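Local structure of TRAP-type transporter, periplasmic component (Cupriavidus necator, 4P8B) at residues S31-S36 / V90-V95; P114-D119 / K334-I339. The protein probably serves as the periplasmic solute-binding component of a TRAP transporter and binds (S)-2-acetolactate. One frame throughout, in Å; residues are numbered along the deposited sequence.

Contact 1 of 2, residues S31-S36 / V90-V95; sequences SEYKMS and VIDMAV
Tyr33-Ser36 and Met93-Val95 meet as neighbouring parallel strands in the buried sheet of one lobe of a type II periplasmic binding-protein fold, with strand order 2-1-3-5-4; strand 66-69 flanks 33-36 on its other edge. The ladder runs from Met93 N to Lys34 O (3.1 Å), through Ser36 N to Met93 O (2.9 Å), to Val95 N and Ser36 O (3.3 Å). Before it, Asp92 lends its side chain to the pairing: OD2 accepts Lys34 N at 2.8 Å, nearly straight at 162°, on the anti side of the carboxylate. Asp92 N returns a weak bond to Lys34 O, which thus has two backbone donors. The Tyr33 and Asp92 side chains cross at about a right angle, ring and carboxylate planes 70° apart. On one face, Met35 CB packs on Met93 CG (3.8 Å); the chi1 of selenomethionine Met35 (-174°) sets CG anti to the backbone N, 3.9 Å from Met93 CG, while its SE approaches Val95 CG2. Helix 44-59 lies over this face through Trp52. Ser36 and Ala94 point to the other face, toward helix 82-88, where Glu82 OE2 is hydrogen-bonded to Ser36 OG. There Ile91 closes on Ser36 CB with two methyls, CG2 and CD1, each 3.6 Å away.

Contact 2 of 2, residues P114-D119 / K334-I339; sequences PFLMPD and KAEGAI
Glu336 OE2 is gripped by two groups, a salt bridge from Lys324 NZ and a hydrogen bond with Tyr320 OH, while the same side chain lays its CG against Leu116 CD1 at 4.2 Å. The two side chains cross at about a right angle, aliphatic carbon on methyl. Everything else between 114-119 and 334-339 gathers round Ile339, one helical turn on from Ala335, whose O accepts Ile339 N. The two branches of Ile339 share the work. Ile339 CG1 lies anti to the carbonyl carbon (chi1 -69°) and the chain continues extended (chi2 166°), carrying CD1 to 3.8 Å from Leu116 CG and 3.5 Å from Leu116 O. Met117 CG touches the same methyl at 4.0 Å, from a chain crossing that of Ile339 at about a right angle. The other branch, Ile339 CG2, meets the ring carbon CD of Pro118 at 3.8 Å. Arg342 bridges the two segments, bonding Ile339 O through NH1 and forming a salt bridge to Asp119 OD2 through NH2. Asp119 is the N-cap of helix 120-127, with OD1 on Ala122 N; helix 329-340 packs along helix 120-127, Ile339 on Ala122 and Ala335 on Leu126, with helix 130-141 next to Lys334 and Ala335.

How the contacts relate
Both contacts are mostly buried, yet they lie on opposite sides of the chain's centre, their centres about 32 Å apart, and have no secondary-structure element in common. Contact 1 joins two strands inside a sheet and closes early in the sequence; contact 2 brings a loop and the C-terminal helix together across 214 intervening residues. Backbone hydrogen bonds and one carboxylate define the first, with apolar packing on both sheet faces. The second rests on methyl and methylene packing, the carboxylates of Glu336 and Asp119 being held by residues beyond the two segments. Contact 1 also comes somewhat nearer the bound acetolactate, about 10 Å from the Ser36 side chain against about 13 Å from that of Met117.

Contact 1 of 2, residues S31-S36 / V90-V95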
# COMPACT_ATOMS: atom_id res chain seq x y z
N SER A 31 -4.59 17.55 23.99
CA SER A 31 -5.64 18.32 23.33
C SER A 31 -5.82 17.98 21.83
O SER A 31 -6.90 18.17 21.25
CB SER A 31 -5.32 19.81 23.43
OG SER A 31 -6.25 20.57 22.69
N GLU A 32 -4.76 17.52 21.18
CA GLU A 32 -4.84 17.12 19.78
C GLU A 32 -3.89 15.98 19.56
O GLU A 32 -2.77 16.01 20.06
CB GLU A 32 -4.48 18.30 18.88
CG GLU A 32 -4.62 18.07 17.39
CD GLU A 32 -4.56 19.38 16.63
OE1 GLU A 32 -3.43 19.87 16.39
OE2 GLU A 32 -5.63 19.94 16.30
N TYR A 33 -4.35 14.95 18.85
CA TYR A 33 -3.51 13.84 18.48
C TYR A 33 -3.21 13.94 17.00
O TYR A 33 -4.02 14.46 16.26
CB TYR A 33 -4.18 12.51 18.80
CG TYR A 33 -4.29 12.26 20.29
CD1 TYR A 33 -5.36 12.76 21.02
CD2 TYR A 33 -3.30 11.58 20.97
CE1 TYR A 33 -5.46 12.56 22.39
CE2 TYR A 33 -3.38 11.39 22.35
CZ TYR A 33 -4.46 11.87 23.03
OH TYR A 33 -4.56 11.70 24.41
N LYS A 34 -2.04 13.47 16.62
CA LYS A 34 -1.59 13.63 15.25
C LYS A 34 -1.66 12.30 14.50
O LYS A 34 -1.03 11.33 14.90
CB LYS A 34 -0.15 14.15 15.27
CG LYS A 34 0.05 15.37 16.12
CD LYS A 34 1.47 15.86 15.99
CE LYS A 34 1.70 17.08 16.86
NZ LYS A 34 3.15 17.31 17.06
N MSE A 35 -2.39 12.27 13.37
CA MSE A 35 -2.47 11.08 12.52
C MSE A 35 -1.70 11.31 11.22
O MSE A 35 -1.98 12.23 10.44
CB MSE A 35 -3.91 10.76 12.17
CG MSE A 35 -3.99 9.43 11.39
SE MSE A 35 -5.73 9.12 10.55
CE MSE A 35 -6.85 9.15 12.15
N SER A 36 -0.71 10.46 10.97
CA SER A 36 0.07 10.56 9.76
C SER A 36 -0.58 9.79 8.62
O SER A 36 -1.05 8.66 8.81
CB SER A 36 1.48 10.02 10.01
OG SER A 36 2.26 10.23 8.85
N VAL A 90 6.79 10.60 17.73
CA VAL A 90 6.66 11.82 16.95
C VAL A 90 5.28 11.83 16.28
O VAL A 90 4.62 12.86 16.16
CB VAL A 90 7.77 11.91 15.90
CG1 VAL A 90 7.46 12.98 14.84
CG2 VAL A 90 9.11 12.16 16.58
N ILE A 91 4.84 10.65 15.85
CA ILE A 91 3.49 10.47 15.30
C ILE A 91 2.67 9.66 16.30
O ILE A 91 3.13 8.62 16.79
CB ILE A 91 3.56 9.70 13.96
CG1 ILE A 91 4.31 10.53 12.92
CG2 ILE A 91 2.17 9.37 13.44
CD1 ILE A 91 4.69 9.75 11.69
N ASP A 92 1.45 10.09 16.56
CA ASP A 92 0.61 9.43 17.58
C ASP A 92 -0.10 8.22 17.00
O ASP A 92 -0.28 7.20 17.69
CB ASP A 92 -0.43 10.39 18.12
CG ASP A 92 0.17 11.60 18.86
OD1 ASP A 92 1.21 11.46 19.53
OD2 ASP A 92 -0.43 12.67 18.74
N MSE A 93 -0.54 8.34 15.76
CA MSE A 93 -1.30 7.28 15.10
C MSE A 93 -1.15 7.44 13.60
O MSE A 93 -0.71 8.48 13.12
CB MSE A 93 -2.78 7.28 15.51
CG MSE A 93 -3.60 8.53 15.21
SE MSE A 93 -5.00 8.89 16.62
CE MSE A 93 -6.12 7.37 16.27
N ALA A 94 -1.51 6.42 12.83
CA ALA A 94 -1.35 6.49 11.39
C ALA A 94 -2.19 5.47 10.68
O ALA A 94 -2.60 4.47 11.27
CB ALA A 94 0.11 6.28 11.04
N VAL A 95 -2.48 5.74 9.42
CA VAL A 95 -2.89 4.71 8.48
C VAL A 95 -1.73 4.61 7.50
O VAL A 95 -1.44 5.57 6.81
CB VAL A 95 -4.21 5.04 7.76
CG1 VAL A 95 -4.59 3.88 6.85
CG2 VAL A 95 -5.33 5.33 8.76
O HOH W 1 5.00 15.77 16.84

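Contact 2 of 2, residues P114-D119 / K334-I339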
# COMPACT_ATOMS: atom_id res chain seq x y z
N PRO A 114 6.65 -10.64 -5.53
CA PRO A 114 6.03 -10.53 -6.86
C PRO A 114 5.21 -11.77 -7.22
O PRO A 114 5.69 -12.89 -7.13
CB PRO A 114 7.24 -10.33 -7.80
CG PRO A 114 8.43 -10.86 -7.02
CD PRO A 114 8.11 -10.58 -5.57
N PHE A 115 3.94 -11.54 -7.55
CA PHE A 115 3.00 -12.55 -8.02
C PHE A 115 2.61 -13.57 -6.97
O PHE A 115 2.28 -14.71 -7.27
CB PHE A 115 3.48 -13.15 -9.35
CG PHE A 115 3.68 -12.10 -10.41
CD1 PHE A 115 2.57 -11.54 -11.05
CD2 PHE A 115 4.92 -11.58 -10.67
CE1 PHE A 115 2.72 -10.54 -11.96
CE2 PHE A 115 5.07 -10.57 -11.59
CZ PHE A 115 3.97 -10.04 -12.21
N LEU A 116 2.60 -13.13 -5.71
CA LEU A 116 2.05 -13.94 -4.62
C LEU A 116 0.53 -14.07 -4.67
O LEU A 116 -0.01 -15.13 -4.43
CB LEU A 116 2.43 -13.33 -3.27
CG LEU A 116 1.86 -14.02 -2.03
CD1 LEU A 116 2.45 -15.40 -1.81
CD2 LEU A 116 2.10 -13.16 -0.79
N MSE A 117 -0.17 -12.97 -4.96
CA MSE A 117 -1.62 -12.91 -4.78
C MSE A 117 -2.36 -12.73 -6.11
O MSE A 117 -2.26 -11.68 -6.73
CB MSE A 117 -1.97 -11.72 -3.89
CG MSE A 117 -1.39 -11.81 -2.49
SE MSE A 117 -1.74 -10.28 -1.39
CE MSE A 117 -0.60 -8.98 -2.29
N PRO A 118 -3.14 -13.73 -6.52
CA PRO A 118 -3.80 -13.61 -7.83
C PRO A 118 -4.98 -12.64 -7.89
O PRO A 118 -5.33 -12.17 -8.97
CB PRO A 118 -4.33 -15.02 -8.11
CG PRO A 118 -3.48 -15.92 -7.30
CD PRO A 118 -3.10 -15.13 -6.05
N ASP A 119 -5.61 -12.35 -6.76
CA ASP A 119 -6.86 -11.61 -6.77
C ASP A 119 -7.19 -11.08 -5.37
O ASP A 119 -6.42 -11.27 -4.42
CB ASP A 119 -7.99 -12.50 -7.32
CG ASP A 119 -8.10 -13.84 -6.61
OD1 ASP A 119 -7.83 -13.93 -5.40
OD2 ASP A 119 -8.52 -14.82 -7.26
N LYS A 334 2.78 -20.19 4.89
CA LYS A 334 1.41 -20.06 5.38
C LYS A 334 0.56 -19.20 4.44
O LYS A 334 -0.61 -19.51 4.20
CB LYS A 334 1.40 -19.48 6.80
CG LYS A 334 1.84 -20.47 7.85
CD LYS A 334 2.08 -19.81 9.18
CE LYS A 334 2.57 -20.83 10.21
NZ LYS A 334 2.77 -20.20 11.56
N ALA A 335 1.14 -18.13 3.90
CA ALA A 335 0.43 -17.27 2.96
C ALA A 335 0.09 -18.04 1.68
O ALA A 335 -1.04 -17.97 1.19
CB ALA A 335 1.26 -16.05 2.64
N GLU A 336 1.07 -18.76 1.15
CA GLU A 336 0.86 -19.57 -0.05
C GLU A 336 -0.30 -20.53 0.14
O GLU A 336 -1.14 -20.71 -0.74
CB GLU A 336 2.14 -20.31 -0.44
CG GLU A 336 3.27 -19.40 -0.89
CD GLU A 336 4.63 -20.07 -0.92
OE1 GLU A 336 4.75 -21.24 -0.47
OE2 GLU A 336 5.59 -19.46 -1.42
N GLY A 337 -0.33 -21.17 1.30
CA GLY A 337 -1.39 -22.12 1.58
C GLY A 337 -2.76 -21.50 1.75
O GLY A 337 -3.76 -22.03 1.27
N ALA A 338 -2.82 -20.38 2.44
CA ALA A 338 -4.08 -19.66 2.60
C ALA A 338 -4.65 -19.23 1.26
O ALA A 338 -5.86 -19.31 1.02
CB ALA A 338 -3.87 -18.44 3.50
N ILE A 339 -3.77 -18.78 0.37
CA ILE A 339 -4.17 -18.41 -0.97
C ILE A 339 -4.66 -19.63 -1.76
O ILE A 339 -5.71 -19.58 -2.40
CB ILE A 339 -3.02 -17.67 -1.65
CG1 ILE A 339 -2.83 -16.32 -0.96
CG2 ILE A 339 -3.26 -17.52 -3.14
CD1 ILE A 339 -1.53 -15.66 -1.31